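Local coordinates for protein lytic chitin monooxygenase (PDB 4ALS) that uses copper to cleave glycosidic bonds oxidatively in alpha- and beta-chitin, acting together with a chitinase to break down the crystalline polymer, at residues G19-N24 / R65-N70; T83-T88 / P124-K129; I95-W100 / T136-Y141. All coordinates share one frame; numbering follows the deposited sequence.

Contact 1: G19-N24 / R65-N70; sequences GNLNTN and RWHKTN
The side-chain oxygen OD1 of Asn22 accepts the backbone N-H of His67 at 2.8 Å, and the N-H...O angle of 177° shows an almost perfectly straight bond. The donor lies in the carbonyl plane of the amide, on a lone pair. This is an asparagine side chain fastening one loop to the backbone of another: 19-24 belongs to the long excursion between the first strands of the immunoglobulin-like beta-sandwich of AA10 monooxygenases, and 65-70 leads into strand 69-71. The other half of the amide is held too. Asn22 ND2 donates to the carbonyl oxygen of Arg10 and to a water that in turn donates to His67 O, so bonds at both ends fix the flip of the amide. The same group meets Trp66 at the indole edge, CG to CE3 being 3.5 Å, with the two planes 73° apart, while the indole NE1 is engaged by Glu60 O.

Arg65 makes the second polar link. Its chain bends at the CB-CG bond (chi2 64°), and NH2 reaches Thr23 O at 2.8 Å with the acceptor close to the guanidinium plane. NE forms a salt bridge with Glu60, and Trp66 CZ3 lies over one face of the guanidinium, toward its rim, so its rotation is restricted from several directions. Asn24 ND2 donates to the neighbouring Thr23 OG1 at 2.9 Å. The apolar part of the contact is Leu21 CD1, which makes a CH-pi contact over a face of the His67 imidazole, 3.8 Å from its centroid.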
loop_
_atom_site.group_PDB
_atom_site.type_symbol
_atom_site.label_atom_id
_atom_site.label_comp_id
_atom_site.label_asym_id
_atom_site.label_seq_id
_atom_site.Cartn_x
_atom_site.Cartn_y
_atom_site.Cartn_z
ATOM N N GLY A 19 -10.364 1.602 -12.294
ATOM C CA GLY A 19 -10.272 1.376 -13.735
ATOM C C GLY A 19 -10.012 -0.057 -14.152
ATOM O O GLY A 19 -9.770 -0.320 -15.331
ATOM N N ASN A 20 -10.071 -0.999 -13.209
ATOM C CA ASN A 20 -9.705 -2.394 -13.516
ATOM C C ASN A 20 -8.342 -2.480 -14.218
ATOM O O ASN A 20 -8.163 -3.260 -15.155
ATOM C CB ASN A 20 -10.783 -3.075 -14.380
ATOM C CG ASN A 20 -12.132 -3.140 -13.685
ATOM O OD1 ASN A 20 -12.354 -3.966 -12.802
ATOM N ND2 ASN A 20 -13.033 -2.282 -14.087
ATOM N N LEU A 21 -7.391 -1.678 -13.744
ATOM C CA LEU A 21 -6.050 -1.635 -14.309
ATOM C C LEU A 21 -5.201 -2.843 -13.908
ATOM O O LEU A 21 -4.161 -3.102 -14.522
ATOM C CB LEU A 21 -5.355 -0.296 -13.973
ATOM C CG LEU A 21 -6.028 0.943 -14.577
ATOM C CD1 LEU A 21 -5.291 2.221 -14.210
ATOM C CD2 LEU A 21 -6.110 0.805 -16.086
ATOM N N ASN A 22 -5.650 -3.545 -12.861
ATOM C CA ASN A 22 -5.138 -4.869 -12.488
ATOM C C ASN A 22 -6.265 -5.869 -12.601
ATOM O O ASN A 22 -7.381 -5.613 -12.137
ATOM C CB ASN A 22 -4.578 -4.876 -11.056
ATOM C CG ASN A 22 -3.281 -4.093 -10.932
ATOM O OD1 ASN A 22 -2.506 -3.986 -11.891
ATOM N ND2 ASN A 22 -3.029 -3.551 -9.740
ATOM N N THR A 23 -5.984 -6.996 -13.240
ATOM C CA THR A 23 -6.966 -8.070 -13.352
ATOM C C THR A 23 -6.633 -9.164 -12.342
ATOM O O THR A 23 -5.502 -9.225 -11.831
ATOM C CB THR A 23 -6.999 -8.689 -14.777
ATOM O OG1 THR A 23 -5.911 -9.603 -14.930
ATOM C CG2 THR A 23 -6.902 -7.607 -15.869
ATOM N N ASN A 24 -7.609 -10.025 -12.066
ATOM C CA ASN A 24 -7.409 -11.238 -11.249
ATOM C C ASN A 24 -6.823 -10.928 -9.876
ATOM O O ASN A 24 -5.728 -11.367 -9.520
ATOM C CB ASN A 24 -6.578 -12.265 -12.022
ATOM C CG ASN A 24 -7.319 -12.802 -13.227
ATOM O OD1 ASN A 24 -8.068 -13.788 -13.128
ATOM N ND2 ASN A 24 -7.119 -12.166 -14.379
ATOM N N ARG A 65 3.672 -7.727 -13.930
ATOM C CA ARG A 65 2.335 -8.183 -13.537
ATOM C C ARG A 65 1.354 -7.052 -13.228
ATOM O O ARG A 65 0.169 -7.138 -13.581
ATOM C CB ARG A 65 2.408 -9.131 -12.333
ATOM C CG ARG A 65 1.049 -9.628 -11.854
ATOM C CD ARG A 65 0.285 -10.479 -12.859
ATOM N NE ARG A 65 -0.937 -10.928 -12.199
ATOM C CZ ARG A 65 -2.125 -10.350 -12.339
ATOM N NH1 ARG A 65 -2.271 -9.315 -13.168
ATOM N NH2 ARG A 65 -3.165 -10.814 -11.633
ATOM N N TRP A 66 1.846 -5.995 -12.582
ATOM C CA TRP A 66 0.964 -4.954 -12.032
ATOM C C TRP A 66 1.085 -3.628 -12.725
ATOM O O TRP A 66 2.161 -3.247 -13.201
ATOM C CB TRP A 66 1.228 -4.778 -10.538
ATOM C CG TRP A 66 1.138 -6.071 -9.784
ATOM C CD1 TRP A 66 2.163 -6.728 -9.101
ATOM C CD2 TRP A 66 -0.039 -6.922 -9.631
ATOM N NE1 TRP A 66 1.701 -7.886 -8.542
ATOM C CE2 TRP A 66 0.396 -8.074 -8.827
ATOM C CE3 TRP A 66 -1.364 -6.856 -10.060
ATOM C CZ2 TRP A 66 -0.477 -9.094 -8.475
ATOM C CZ3 TRP A 66 -2.234 -7.893 -9.695
ATOM C CH2 TRP A 66 -1.788 -8.992 -8.923
ATOM N N HIS A 67 -0.033 -2.907 -12.766
ATOM C CA HIS A 67 -0.039 -1.536 -13.283
ATOM C C HIS A 67 0.712 -0.582 -12.369
ATOM O O HIS A 67 0.503 -0.572 -11.156
ATOM C CB HIS A 67 -1.477 -1.067 -13.469
ATOM C CG HIS A 67 -1.576 0.317 -14.033
ATOM N ND1 HIS A 67 -1.606 0.550 -15.354
ATOM C CD2 HIS A 67 -1.606 1.561 -13.412
ATOM C CE1 HIS A 67 -1.657 1.879 -15.575
ATOM N NE2 HIS A 67 -1.647 2.499 -14.391
ATOM N N LYS A 68 1.602 0.231 -12.937
ATOM C CA LYS A 68 2.342 1.242 -12.168
ATOM C C LYS A 68 1.839 2.646 -12.450
ATOM O O LYS A 68 1.517 2.985 -13.598
ATOM C CB LYS A 68 3.834 1.208 -12.516
ATOM C CG LYS A 68 4.571 -0.036 -12.046
ATOM C CD LYS A 68 4.629 -1.060 -13.152
ATOM C CE LYS A 68 5.346 -2.326 -12.730
ATOM N NZ LYS A 68 4.926 -3.361 -13.717
ATOM N N THR A 69 1.826 3.482 -11.418
ATOM C CA THR A 69 1.656 4.918 -11.626
ATOM C C THR A 69 3.028 5.541 -11.857
ATOM O O THR A 69 3.959 5.290 -11.086
ATOM C CB THR A 69 1.019 5.608 -10.407
ATOM O OG1 THR A 69 -0.265 5.048 -10.162
ATOM C CG2 THR A 69 0.825 7.101 -10.659
ATOM N N ASN A 70 3.156 6.345 -12.912
ATOM C CA ASN A 70 4.379 7.110 -13.147
ATOM C C ASN A 70 4.473 8.266 -12.154
ATOM O O ASN A 70 3.542 9.077 -12.043
ATOM C CB ASN A 70 4.415 7.659 -14.582
ATOM C CG ASN A 70 4.519 6.576 -15.648
ATOM O OD1 ASN A 70 4.002 6.750 -16.764
ATOM N ND2 ASN A 70 5.212 5.496 -15.354
HETATM O O HOH W 1 -0.681 -2.028 -9.177
HETATM O O HOH W 2 -3.595 -7.190 -14.697
#

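Contact 2: T83-T88 / P124-K129. With CU (copper (II) ion), chain B.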
loop_
_atom_site.group_PDB
_atom_site.type_symbol
_atom_site.label_atom_id
_atom_site.label_comp_id
_atom_site.label_asym_id
_atom_site.label_seq_id
_atom_site.Cartn_x
_atom_site.Cartn_y
_atom_site.Cartn_z
ATOM N N THR A 83 -13.631 3.755 3.870
ATOM C CA THR A 83 -15.054 3.385 3.808
ATOM C C THR A 83 -15.643 3.231 5.201
ATOM O O THR A 83 -16.857 3.353 5.381
ATOM C CB THR A 83 -15.290 2.092 3.003
ATOM O OG1 THR A 83 -14.693 0.978 3.693
ATOM C CG2 THR A 83 -14.708 2.213 1.608
ATOM N N ALA A 84 -14.783 2.964 6.180
ATOM C CA ALA A 84 -15.156 2.919 7.601
ATOM C C ALA A 84 -14.043 3.607 8.378
ATOM O O ALA A 84 -12.922 3.086 8.495
ATOM C CB ALA A 84 -15.371 1.483 8.089
ATOM N N GLN A 85 -14.340 4.809 8.868
ATOM C CA GLN A 85 -13.379 5.567 9.661
ATOM C C GLN A 85 -13.142 4.895 11.006
ATOM O O GLN A 85 -14.080 4.384 11.627
ATOM C CB GLN A 85 -13.886 6.990 9.892
ATOM C CG GLN A 85 -14.057 7.825 8.637
ATOM C CD GLN A 85 -15.096 8.904 8.843
ATOM O OE1 GLN A 85 -16.293 8.678 8.634
ATOM N NE2 GLN A 85 -14.646 10.081 9.244
ATOM N N HIS A 86 -11.884 4.863 11.440
ATOM C CA HIS A 86 -11.564 4.352 12.770
ATOM C C HIS A 86 -10.565 5.258 13.419
ATOM O O HIS A 86 -9.718 5.845 12.743
ATOM C CB HIS A 86 -10.937 2.950 12.704
ATOM C CG HIS A 86 -11.764 1.915 11.963
ATOM N ND1 HIS A 86 -13.025 1.580 12.327
ATOM C CD2 HIS A 86 -11.436 1.103 10.883
ATOM C CE1 HIS A 86 -13.486 0.612 11.503
ATOM N NE2 HIS A 86 -12.509 0.315 10.624
ATOM N N ARG A 87 -10.658 5.359 14.744
ATOM C CA ARG A 87 -9.642 6.012 15.560
ATOM C C ARG A 87 -8.271 5.483 15.129
ATOM O O ARG A 87 -8.097 4.268 14.940
ATOM C CB ARG A 87 -9.913 5.689 17.029
ATOM C CG ARG A 87 -9.276 6.638 18.023
ATOM C CD ARG A 87 -9.936 6.468 19.383
ATOM N NE ARG A 87 -9.178 7.112 20.445
ATOM C CZ ARG A 87 -9.492 7.028 21.734
ATOM N NH1 ARG A 87 -10.559 6.331 22.117
ATOM N NH2 ARG A 87 -8.745 7.646 22.645
ATOM N N THR A 88 -7.302 6.383 14.970
ATOM C CA THR A 88 -6.036 6.023 14.308
ATOM C C THR A 88 -4.801 6.272 15.166
ATOM O O THR A 88 -4.670 7.348 15.769
ATOM C CB THR A 88 -5.916 6.839 13.004
ATOM O OG1 THR A 88 -6.964 6.453 12.114
ATOM C CG2 THR A 88 -4.570 6.628 12.308
ATOM N N PRO A 124 -9.893 10.099 11.699
ATOM C CA PRO A 124 -9.671 10.888 10.487
ATOM C C PRO A 124 -10.929 11.059 9.635
ATOM O O PRO A 124 -11.916 10.320 9.791
ATOM C CB PRO A 124 -8.604 10.085 9.726
ATOM C CG PRO A 124 -8.758 8.688 10.214
ATOM C CD PRO A 124 -9.280 8.761 11.618
ATOM N N ASN A 125 -10.875 12.028 8.732
ATOM C CA ASN A 125 -11.903 12.194 7.719
ATOM C C ASN A 125 -11.886 11.013 6.749
ATOM O O ASN A 125 -10.943 10.214 6.750
ATOM C CB ASN A 125 -11.684 13.507 6.967
ATOM C CG ASN A 125 -11.645 14.706 7.895
ATOM O OD1 ASN A 125 -10.707 15.504 7.865
ATOM N ND2 ASN A 125 -12.654 14.824 8.745
ATOM N N LYS A 126 -12.931 10.906 5.938
ATOM C CA LYS A 126 -13.062 9.840 4.941
ATOM C C LYS A 126 -12.014 9.930 3.825
ATOM O O LYS A 126 -11.707 8.935 3.171
ATOM C CB LYS A 126 -14.470 9.850 4.343
ATOM C CG LYS A 126 -15.568 9.496 5.335
ATOM C CD LYS A 126 -16.913 9.358 4.642
ATOM C CE LYS A 126 -16.972 8.082 3.812
ATOM N NZ LYS A 126 -16.649 6.854 4.585
ATOM N N VAL A 127 -11.480 11.129 3.600
ATOM C CA VAL A 127 -10.395 11.319 2.640
ATOM C C VAL A 127 -9.216 11.863 3.433
ATOM O O VAL A 127 -9.338 12.887 4.116
ATOM C CB VAL A 127 -10.807 12.269 1.490
ATOM C CG1 VAL A 127 -9.622 12.591 0.590
ATOM C CG2 VAL A 127 -11.936 11.653 0.672
ATOM N N VAL A 128 -8.088 11.155 3.384
ATOM C CA VAL A 128 -6.887 11.555 4.139
ATOM C C VAL A 128 -5.774 11.828 3.133
ATOM O O VAL A 128 -5.425 10.962 2.317
ATOM C CB VAL A 128 -6.433 10.470 5.141
ATOM C CG1 VAL A 128 -5.120 10.859 5.823
ATOM C CG2 VAL A 128 -7.524 10.221 6.182
ATOM N N LYS A 129 -5.222 13.034 3.198
ATOM C CA LYS A 129 -4.195 13.474 2.259
ATOM C C LYS A 129 -2.898 13.704 3.026
ATOM O O LYS A 129 -2.870 14.473 3.993
ATOM C CB LYS A 129 -4.644 14.764 1.556
ATOM C CG LYS A 129 -5.976 14.659 0.828
ATOM C CD LYS A 129 -6.506 16.039 0.475
ATOM C CE LYS A 129 -7.851 15.955 -0.219
ATOM N NZ LYS A 129 -8.313 17.311 -0.613
HETATM CU CU CU B . -12.635 -0.867 9.096
HETATM O O HOH W 3 -18.989 5.983 6.043
HETATM O O HOH W 4 -14.545 13.367 9.927
#
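Gln85 and Lys126 cross at about a right angle, the glutamine amide running over the start of the lysine chain so that Gln85 OE1 lies 3.5 Å from Lys126 CG. One direct hydrogen bond across the contact holds the amide in this orientation: Gln85 NE2 donates to Pro124 O at 2.8 Å, nearly straight at 174°, with the acceptor in the amide plane and the N-H meeting a lone pair in the carbonyl plane. Past CG the glutamine is extended (chi2 154°), which carries its amide across to the proline carbonyl.

Pro124 turns CG and CD to the other segment, its ring crossing Thr88 obliquely. CD abuts a pair of oxygens, 3.2 Å from His86 O and 3.3 Å from Thr88 OG1. Those oxygens are themselves joined, because Thr88 OG1 donates to His86 O at 2.9 Å; Trp148 NE1 donates to the same hydroxyl.

The CA-CB bond of His86 leads away from 124-129, and the ring NE2 binds the copper at 1.9 Å. His1 completes the site, the histidine brace of lytic polysaccharide monooxygenases. Pro124 CD thus meets the carbonyl oxygen of a residue whose ring is a metal ligand.

The contact lies at one end of the sandwich, joining the loop between strands 74-82 and 88-96 to the start of strand 127-134, with Pro124 resting on Leu82 and Trp91.

Contact 3: I95-W100 / T136-Y141; sequences ITKNGW and TDRKGY
With chi1 80° placing the Trp100 indole between its backbone N and carbonyl carbon, and chi1 177° turning the Tyr141 ring opposite its own N, the two rings meet as an edge-to-face (T-shaped) pair. The indole edge is toward the tyrosine face, with ring centroids 5.3 Å apart and planes at 67°. The same indole donates NE1 to Tyr141 O at 2.8 Å, the acceptor lying in the ring plane, so one side chain grips both the ring and the backbone of its partner. Trp100 closes a type II beta turn, Lys97 to Trp100, that follows strand 88-96 of the beta-sandwich; Tyr141 precedes strand 142-150, and its hydroxyl bonds to Asp162.

Arg138 provides the second link. NE donates to Thr96 O at 2.8 Å, and NH2 adds weak bonds to Thr96 O and to Ile95 O. NH1 forms a salt bridge to Asp137 OD1 at 2.8 Å, while NH2 pairs with Asp112, so two carboxylates probably help to offset the charge of the buried guanidinium. Ile95 CG2 covers one of its faces. A water centred over a face of the guanidinium accepts from Asn98 N at 2.9 Å and donates to Asp137 OD2.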
loop_
_atom_site.group_PDB
_atom_site.type_symbol
_atom_site.label_atom_id
_atom_site.label_comp_id
_atom_site.label_asym_id
_atom_site.label_seq_id
_atom_site.Cartn_x
_atom_site.Cartn_y
_atom_site.Cartn_z
ATOM N N ILE A 95 9.363 1.940 1.286
ATOM C CA ILE A 95 9.578 1.734 -0.144
ATOM C C ILE A 95 10.752 0.777 -0.362
ATOM O O ILE A 95 11.736 0.774 0.388
ATOM C CB ILE A 95 9.764 3.067 -0.911
ATOM C CG1 ILE A 95 9.609 2.852 -2.425
ATOM C CG2 ILE A 95 11.112 3.725 -0.585
ATOM C CD1 ILE A 95 9.606 4.151 -3.212
ATOM N N THR A 96 10.634 -0.039 -1.403
ATOM C CA THR A 96 11.724 -0.932 -1.792
ATOM C C THR A 96 13.040 -0.183 -2.000
ATOM O O THR A 96 13.051 0.963 -2.444
ATOM C CB THR A 96 11.361 -1.683 -3.075
ATOM O OG1 THR A 96 10.765 -0.779 -4.005
ATOM C CG2 THR A 96 10.350 -2.782 -2.784
ATOM N N LYS A 97 14.135 -0.841 -1.627
ATOM C CA LYS A 97 15.483 -0.290 -1.764
ATOM C C LYS A 97 15.950 -0.295 -3.215
ATOM O O LYS A 97 15.526 -1.140 -4.025
ATOM C CB LYS A 97 16.462 -1.113 -0.920
ATOM C CG LYS A 97 16.176 -1.058 0.572
ATOM C CD LYS A 97 17.049 -2.030 1.336
ATOM C CE LYS A 97 16.572 -2.164 2.768
ATOM N NZ LYS A 97 17.330 -3.172 3.576
ATOM N N ASN A 98 16.831 0.645 -3.554
ATOM C CA ASN A 98 17.540 0.540 -4.815
ATOM C C ASN A 98 18.214 -0.832 -4.924
ATOM O O ASN A 98 18.846 -1.305 -3.980
ATOM C CB ASN A 98 18.581 1.650 -4.922
ATOM C CG ASN A 98 19.325 1.594 -6.228
ATOM O OD1 ASN A 98 18.707 1.547 -7.291
ATOM N ND2 ASN A 98 20.650 1.528 -6.163
ATOM N N GLY A 99 18.064 -1.476 -6.075
ATOM C CA GLY A 99 18.625 -2.813 -6.271
ATOM C C GLY A 99 17.722 -3.992 -5.964
ATOM O O GLY A 99 18.120 -5.132 -6.191
ATOM N N TRP A 100 16.514 -3.745 -5.455
ATOM C CA TRP A 100 15.604 -4.852 -5.135
ATOM C C TRP A 100 15.225 -5.649 -6.370
ATOM O O TRP A 100 15.428 -5.189 -7.501
ATOM C CB TRP A 100 14.356 -4.324 -4.430
ATOM C CG TRP A 100 13.319 -3.720 -5.356
ATOM C CD1 TRP A 100 13.413 -2.539 -6.088
ATOM C CD2 TRP A 100 12.000 -4.274 -5.682
ATOM N NE1 TRP A 100 12.271 -2.322 -6.818
ATOM C CE2 TRP A 100 11.379 -3.331 -6.616
ATOM C CE3 TRP A 100 11.294 -5.422 -5.303
ATOM C CZ2 TRP A 100 10.107 -3.538 -7.144
ATOM C CZ3 TRP A 100 10.009 -5.613 -5.831
ATOM C CH2 TRP A 100 9.430 -4.689 -6.721
ATOM N N THR A 136 15.878 9.962 -3.582
ATOM C CA THR A 136 16.372 10.175 -4.934
ATOM C C THR A 136 17.293 9.079 -5.461
ATOM O O THR A 136 17.783 9.195 -6.594
ATOM C CB THR A 136 17.086 11.531 -5.041
ATOM O OG1 THR A 136 18.072 11.613 -4.000
ATOM C CG2 THR A 136 16.078 12.685 -4.882
ATOM N N ASP A 137 17.523 8.030 -4.674
ATOM C CA ASP A 137 18.228 6.842 -5.169
ATOM C C ASP A 137 17.286 5.778 -5.749
ATOM O O ASP A 137 17.740 4.694 -6.133
ATOM C CB ASP A 137 19.141 6.220 -4.107
ATOM C CG ASP A 137 18.406 5.784 -2.858
ATOM O OD1 ASP A 137 17.228 6.131 -2.656
ATOM O OD2 ASP A 137 19.046 5.076 -2.064
ATOM N N ARG A 138 15.994 6.084 -5.807
ATOM C CA ARG A 138 15.027 5.169 -6.410
ATOM C C ARG A 138 14.702 5.609 -7.823
ATOM O O ARG A 138 14.368 6.788 -8.062
ATOM C CB ARG A 138 13.736 5.138 -5.599
ATOM C CG ARG A 138 13.671 4.108 -4.487
ATOM C CD ARG A 138 14.745 4.249 -3.423
ATOM N NE ARG A 138 14.446 3.421 -2.257
ATOM C CZ ARG A 138 14.908 3.629 -1.031
ATOM N NH1 ARG A 138 15.709 4.663 -0.767
ATOM N NH2 ARG A 138 14.531 2.813 -0.046
ATOM N N LYS A 139 14.799 4.652 -8.746
ATOM C CA LYS A 139 14.373 4.868 -10.124
ATOM C C LYS A 139 13.740 3.586 -10.636
ATOM O O LYS A 139 14.048 2.479 -10.163
ATOM C CB LYS A 139 15.551 5.297 -11.015
ATOM C CG LYS A 139 15.181 5.852 -12.394
ATOM C CD LYS A 139 16.427 6.342 -13.121
ATOM C CE LYS A 139 16.153 6.690 -14.577
ATOM N NZ LYS A 139 15.587 5.561 -15.371
ATOM N N GLY A 140 12.818 3.743 -11.577
ATOM C CA GLY A 140 12.149 2.588 -12.155
ATOM C C GLY A 140 11.089 2.017 -11.240
ATOM O O GLY A 140 10.523 2.733 -10.410
ATOM N N TYR A 141 10.792 0.741 -11.431
ATOM C CA TYR A 141 9.724 0.098 -10.661
ATOM C C TYR A 141 10.097 -0.089 -9.197
ATOM O O TYR A 141 11.086 -0.751 -8.866
ATOM C CB TYR A 141 9.378 -1.239 -11.305
ATOM C CG TYR A 141 8.337 -2.086 -10.605
ATOM C CD1 TYR A 141 7.289 -1.513 -9.859
ATOM C CD2 TYR A 141 8.382 -3.479 -10.731
ATOM C CE1 TYR A 141 6.344 -2.323 -9.244
ATOM C CE2 TYR A 141 7.436 -4.287 -10.131
ATOM C CZ TYR A 141 6.416 -3.698 -9.399
ATOM O OH TYR A 141 5.470 -4.510 -8.805
HETATM O O HOH W 5 18.074 2.407 -1.542
HETATM O O HOH W 6 16.242 2.109 -8.187
#

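Overall arrangement
Of the three, contact 2 holds one of the copper ligands, His86; contacts 1 and 3 lie away from the annotated copper site. The centres of contacts 1 and 2 are 25 Å apart, and those of contacts 2 and 3 are 29 Å apart, on opposite sides of the chain's centre, with nearest atoms about 17 Å apart. Strands 88-96 and 127-134 span that gap: contact 2 lies at the start of both, and contact 3 where they finish, so their segments alternate along the sequence. Contacts 1 and 3, 19 Å apart between centres, touch directly. Lys68 CE packs 3.6 Å from Tyr141 CD1, and the lysine makes a cation-pi interaction with that ring.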